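Local coordinates for chemotaxis protein CheX (Desulfovibrio desulfuricans subsp. desulfuricans str. G20, PDB 3HM4), which probably acts as a phosphatase of the CheC/CheX family in chemotaxis signalling, removing the phosphoryl group from the response regulator CheY, at residues Val137-Phe142 with Thr150-Leu155; Val50-His55 with Met112-Ala117. One frame throughout, in Å; residues are numbered along the deposited sequence.

Contact 1. Residues Val137-Phe142 with Thr150-Leu155; sequences VIAIPF and TVEFCL
Ile138 and Phe153 carry the apolar centre, lying side by side and pointing the same way. Ile138 CB sits over one face of the Phe153 ring, 3.9 Å from its centroid in a CH-pi contact, while Ile138 CG2 comes within 3.6 Å of Phe153 CE1. A chi1 of 71° sets Phe153 CG between the backbone N and the carbonyl carbon. Ile140 CD1 reaches the edge of the same ring, 4.0 Å from Phe153 CE1. Ile140 packs on Val14 of helix 10-25, whose Phe13 stacks on Phe153; Ile138 faces Ser5 and Ile7.

Between the strands, the backbones pair through two reciprocal couples of hydrogen bonds, Ile138 with Phe153 and Ile140 with Val151; Ile140 N to Val151 O is the shortest at 2.8 Å. On the other face the small Ala139 touches, through CB, its direct partner Glu152 at CG (4.0 Å) and the diagonal Thr150 at CG2 (3.9 Å). The extended Glu152 chain carries its carboxylate past this methyl to a salt bridge between OE2 and Lys37, which gives the buried charge a partner. The arrangement is that of an antiparallel beta hairpin, formed by neighbouring inner strands of the six-stranded sheet.

Contact 2. Residues Val50-His55 with Met112-Ala117; sequences VGITGH and MTFQGA
A bridging water gathers three polar groups: it accepts from His55 N at 2.9 Å, donates to Thr113 O at 2.8 Å, and lies 2.7 Å from His55 ND1, in the imidazole plane. It also sits over the centre of one Phe114 ring face. His55 CG lies between the backbone N and the carbonyl carbon (chi1 75°). His55 CE1 is 3.6 Å from Met112 SE, of a selenomethionine, and 3.6 Å from Phe114 CZ. The two rings meet obliquely, their planes at 56°.

Farther along, strands 47-53 and 115-123 pair antiparallel: Thr53 and Gln115 form a hydrogen-bonded pair, and Ile52 faces Gly116 in the adjoining non-hydrogen-bonded pair. A nearly straight bond runs from Ala117 N to Gly51 O (2.9 Å, 177° at the hydrogen). Ile52 CD1 packs 4.1 Å from Phe114 CD2 on the side facing helix 84-109. On the opposite face Thr53 OG1 lies beside Gln115 CB; its hydroxyl is hydrogen-bonded to that of Thr53 of the second subunit, a small polar group suited to a close interface. Water continues the join where backbone pairing stops, and the ladder presents one face to the helix and the other to the partner chain.

In the fold
Contacts 1 and 2 belong to one antiparallel six-stranded sheet, with centres about 16 Å apart. Strand 58-64 lies between the hairpin of contact 1 and strand 47-53 of contact 2, whose other partner, 115-123, is the outermost strand on that side within the chain. Leu155 nevertheless joins them: its CD2 lies 3.6 Å from Phe114 CE2 and 3.9 Å from Ile52 CD1, so the end of the hairpin enters the apolar layer of contact 2. Helix 10-25 packs on contact 1 and helix 84-109 on contact 2. The second subunit touches both, through Cys154 in contact 1 and more extensively in contact 2. Glycerol binds Glu152 and an unidentified ligand Gly51, both probably from crystallisation.

Contact 1. Residues Val137-Phe142 with Thr150-Leu155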
loop_
_atom_site.group_PDB
_atom_site.type_symbol
_atom_site.label_atom_id
_atom_site.label_comp_id
_atom_site.label_asym_id
_atom_site.label_seq_id
_atom_site.Cartn_x
_atom_site.Cartn_y
_atom_site.Cartn_z
ATOM N N VAL A 137 -0.717 2.078 -15.223
ATOM C CA VAL A 137 0.310 2.041 -14.230
ATOM C C VAL A 137 1.634 2.108 -14.986
ATOM O O VAL A 137 1.852 1.340 -15.912
ATOM C CB VAL A 137 0.203 0.782 -13.376
ATOM C CG1 VAL A 137 1.407 0.680 -12.408
ATOM C CG2 VAL A 137 -1.130 0.753 -12.601
ATOM N N ILE A 138 2.501 3.006 -14.559
ATOM C CA ILE A 138 3.810 3.221 -15.198
ATOM C C ILE A 138 4.846 2.516 -14.311
ATOM O O ILE A 138 4.868 2.694 -13.091
ATOM C CB ILE A 138 4.137 4.731 -15.330
ATOM C CG1 ILE A 138 3.029 5.486 -16.069
ATOM C CG2 ILE A 138 5.519 4.941 -15.982
ATOM C CD1 ILE A 138 2.660 4.913 -17.392
ATOM N N ALA A 139 5.700 1.709 -14.930
ATOM C CA ALA A 139 6.749 0.974 -14.256
ATOM C C ALA A 139 8.113 1.404 -14.801
ATOM O O ALA A 139 8.286 1.623 -15.996
ATOM C CB ALA A 139 6.559 -0.553 -14.440
ATOM N N ILE A 140 9.101 1.486 -13.916
ATOM C CA ILE A 140 10.466 1.792 -14.301
ATOM C C ILE A 140 11.371 0.734 -13.670
ATOM O O ILE A 140 11.500 0.704 -12.442
ATOM C CB ILE A 140 10.929 3.189 -13.916
ATOM C CG1 ILE A 140 9.879 4.260 -14.335
ATOM C CG2 ILE A 140 12.321 3.431 -14.604
ATOM C CD1 ILE A 140 8.903 4.633 -13.266
ATOM N N PRO A 141 11.996 -0.137 -14.485
ATOM C CA PRO A 141 12.858 -1.162 -13.917
ATOM C C PRO A 141 14.242 -0.568 -13.632
ATOM O O PRO A 141 14.685 0.331 -14.356
ATOM C CB PRO A 141 12.913 -2.220 -15.014
ATOM C CG PRO A 141 12.866 -1.370 -16.293
ATOM C CD PRO A 141 12.002 -0.157 -15.951
ATOM N N PHE A 142 14.933 -1.137 -12.624
ATOM C CA PHE A 142 16.261 -0.680 -12.252
ATOM C C PHE A 142 17.207 -1.848 -12.109
ATOM O O PHE A 142 16.847 -2.905 -11.571
ATOM C CB PHE A 142 16.260 0.022 -10.874
ATOM C CG PHE A 142 15.764 1.445 -10.891
ATOM C CD1 PHE A 142 14.404 1.727 -11.036
ATOM C CD2 PHE A 142 16.646 2.492 -10.692
ATOM C CE1 PHE A 142 13.944 3.042 -11.021
ATOM C CE2 PHE A 142 16.212 3.802 -10.625
ATOM C CZ PHE A 142 14.834 4.079 -10.806
ATOM N N THR A 150 11.840 -2.456 -9.126
ATOM C CA THR A 150 11.022 -1.678 -10.041
ATOM C C THR A 150 10.188 -0.675 -9.257
ATOM O O THR A 150 9.620 -1.042 -8.236
ATOM C CB THR A 150 10.054 -2.591 -10.857
ATOM O OG1 THR A 150 10.827 -3.467 -11.710
ATOM C CG2 THR A 150 9.097 -1.820 -11.754
ATOM N N VAL A 151 10.109 0.565 -9.741
ATOM C CA VAL A 151 9.242 1.612 -9.201
ATOM C C VAL A 151 8.013 1.670 -10.078
ATOM O O VAL A 151 8.121 1.586 -11.315
ATOM C CB VAL A 151 9.886 3.008 -9.234
ATOM C CG1 VAL A 151 8.840 4.150 -8.990
ATOM C CG2 VAL A 151 11.003 3.070 -8.228
ATOM N N GLU A 152 6.829 1.789 -9.466
ATOM C CA GLU A 152 5.588 1.943 -10.214
ATOM C C GLU A 152 4.827 3.126 -9.679
ATOM O O GLU A 152 4.927 3.456 -8.481
ATOM C CB GLU A 152 4.728 0.688 -10.114
ATOM C CG GLU A 152 5.463 -0.561 -10.599
ATOM C CD GLU A 152 4.697 -1.830 -10.542
ATOM O OE1 GLU A 152 3.750 -1.898 -9.758
ATOM O OE2 GLU A 152 5.134 -2.814 -11.212
ATOM N N PHE A 153 4.082 3.787 -10.546
ATOM C CA PHE A 153 3.221 4.852 -10.084
ATOM C C PHE A 153 1.980 4.932 -10.933
ATOM O O PHE A 153 1.930 4.422 -12.065
ATOM C CB PHE A 153 3.942 6.212 -9.987
ATOM C CG PHE A 153 4.269 6.836 -11.304
ATOM C CD1 PHE A 153 5.503 6.587 -11.933
ATOM C CD2 PHE A 153 3.368 7.678 -11.946
ATOM C CE1 PHE A 153 5.796 7.166 -13.162
ATOM C CE2 PHE A 153 3.674 8.245 -13.175
ATOM C CZ PHE A 153 4.869 7.985 -13.782
ATOM N N CYS A 154 0.962 5.571 -10.374
ATOM C CA CYS A 154 -0.256 5.851 -11.128
ATOM C C CYS A 154 -0.865 7.148 -10.613
ATOM O O CYS A 154 -0.604 7.547 -9.477
ATOM C CB CYS A 154 -1.277 4.740 -11.055
ATOM S SG CYS A 154 -1.868 4.332 -9.406
ATOM N N LEU A 155 -1.669 7.777 -11.475
ATOM C CA LEU A 155 -2.428 8.975 -11.120
ATOM C C LEU A 155 -3.773 8.922 -11.803
ATOM O O LEU A 155 -3.831 8.564 -12.976
ATOM C CB LEU A 155 -1.725 10.253 -11.548
ATOM C CG LEU A 155 -0.531 10.754 -10.772
ATOM C CD1 LEU A 155 -0.039 12.002 -11.518
ATOM C CD2 LEU A 155 -0.898 11.083 -9.343
#

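Contact 2. Residues Val50-His55 with Met112-Ala117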
loop_
_atom_site.group_PDB
_atom_site.type_symbol
_atom_site.label_atom_id
_atom_site.label_comp_id
_atom_site.label_asym_id
_atom_site.label_seq_id
_atom_site.Cartn_x
_atom_site.Cartn_y
_atom_site.Cartn_z
ATOM N N VAL A 50 3.049 3.858 -1.154
ATOM C CA VAL A 50 2.659 5.104 -0.498
ATOM C C VAL A 50 1.716 5.882 -1.382
ATOM O O VAL A 50 2.009 6.120 -2.540
ATOM C CB VAL A 50 3.892 5.962 -0.055
ATOM C CG1 VAL A 50 4.805 6.429 -1.245
ATOM C CG2 VAL A 50 3.442 7.144 0.806
ATOM N N GLY A 51 0.582 6.270 -0.802
ATOM C CA GLY A 51 -0.406 7.020 -1.562
ATOM C C GLY A 51 -0.071 8.501 -1.653
ATOM O O GLY A 51 0.587 9.067 -0.768
ATOM N N ILE A 52 -0.530 9.120 -2.738
ATOM C CA ILE A 52 -0.394 10.566 -2.945
ATOM C C ILE A 52 -1.750 11.115 -3.347
ATOM O O ILE A 52 -2.561 10.452 -4.017
ATOM C CB ILE A 52 0.746 10.903 -3.951
ATOM C CG1 ILE A 52 0.465 10.386 -5.354
ATOM C CG2 ILE A 52 2.083 10.360 -3.398
ATOM C CD1 ILE A 52 1.554 10.822 -6.359
ATOM N N THR A 53 -1.978 12.373 -2.974
ATOM C CA THR A 53 -3.245 13.056 -3.272
ATOM C C THR A 53 -2.956 14.476 -3.800
ATOM O O THR A 53 -1.997 15.115 -3.412
ATOM C CB THR A 53 -4.138 13.120 -2.049
ATOM O OG1 THR A 53 -3.520 13.927 -1.041
ATOM C CG2 THR A 53 -4.447 11.703 -1.478
ATOM N N GLY A 54 -3.834 14.958 -4.657
ATOM C CA GLY A 54 -3.671 16.309 -5.260
ATOM C C GLY A 54 -4.680 16.513 -6.343
ATOM O O GLY A 54 -5.759 16.026 -6.187
ATOM N N HIS A 55 -4.308 17.155 -7.469
ATOM C CA HIS A 55 -5.268 17.350 -8.577
ATOM C C HIS A 55 -5.809 16.037 -9.133
ATOM O O HIS A 55 -6.959 15.955 -9.592
ATOM C CB HIS A 55 -4.731 18.283 -9.694
ATOM C CG HIS A 55 -3.707 17.646 -10.588
ATOM N ND1 HIS A 55 -2.388 17.487 -10.223
ATOM C CD2 HIS A 55 -3.808 17.154 -11.852
ATOM C CE1 HIS A 55 -1.727 16.907 -11.206
ATOM N NE2 HIS A 55 -2.562 16.679 -12.204
HETATM N N MSE A 112 2.521 21.257 -9.628
HETATM C CA MSE A 112 1.560 20.249 -9.158
HETATM C C MSE A 112 1.878 19.845 -7.723
HETATM O O MSE A 112 2.833 19.103 -7.495
HETATM C CB MSE A 112 1.585 19.043 -10.078
HETATM C CG MSE A 112 1.153 19.357 -11.489
HETATM SE SE MSE A 112 1.340 17.918 -12.709
HETATM C CE MSE A 112 3.197 18.071 -12.998
ATOM N N THR A 113 1.061 20.306 -6.789
ATOM C CA THR A 113 1.209 20.011 -5.385
ATOM C C THR A 113 0.482 18.715 -5.026
ATOM O O THR A 113 -0.723 18.587 -5.237
ATOM C CB THR A 113 0.664 21.151 -4.498
ATOM O OG1 THR A 113 1.433 22.339 -4.769
ATOM C CG2 THR A 113 0.767 20.812 -3.020
ATOM N N PHE A 114 1.234 17.797 -4.408
ATOM C CA PHE A 114 0.695 16.551 -3.906
ATOM C C PHE A 114 1.046 16.365 -2.436
ATOM O O PHE A 114 2.167 16.695 -2.024
ATOM C CB PHE A 114 1.289 15.354 -4.641
ATOM C CG PHE A 114 0.853 15.226 -6.055
ATOM C CD1 PHE A 114 1.564 15.830 -7.087
ATOM C CD2 PHE A 114 -0.260 14.455 -6.385
ATOM C CE1 PHE A 114 1.159 15.699 -8.415
ATOM C CE2 PHE A 114 -0.656 14.328 -7.715
ATOM C CZ PHE A 114 0.063 14.951 -8.727
ATOM N N GLN A 115 0.111 15.829 -1.659
ATOM C CA GLN A 115 0.365 15.390 -0.296
ATOM C C GLN A 115 0.721 13.910 -0.348
ATOM O O GLN A 115 0.303 13.190 -1.267
ATOM C CB GLN A 115 -0.839 15.594 0.621
ATOM C CG GLN A 115 -1.277 17.064 0.707
ATOM C CD GLN A 115 -0.176 18.014 1.150
ATOM O OE1 GLN A 115 0.635 17.689 2.034
ATOM N NE2 GLN A 115 -0.136 19.213 0.532
ATOM N N GLY A 116 1.427 13.464 0.673
ATOM C CA GLY A 116 1.857 12.085 0.782
ATOM C C GLY A 116 1.340 11.429 2.051
ATOM O O GLY A 116 1.382 12.013 3.138
ATOM N N ALA A 117 0.813 10.220 1.901
ATOM C CA ALA A 117 0.338 9.413 2.981
ATOM C C ALA A 117 1.512 8.698 3.659
ATOM O O ALA A 117 2.667 8.888 3.302
ATOM C CB ALA A 117 -0.708 8.418 2.426
HETATM O O HOH W 1 -1.822 18.598 -7.809
#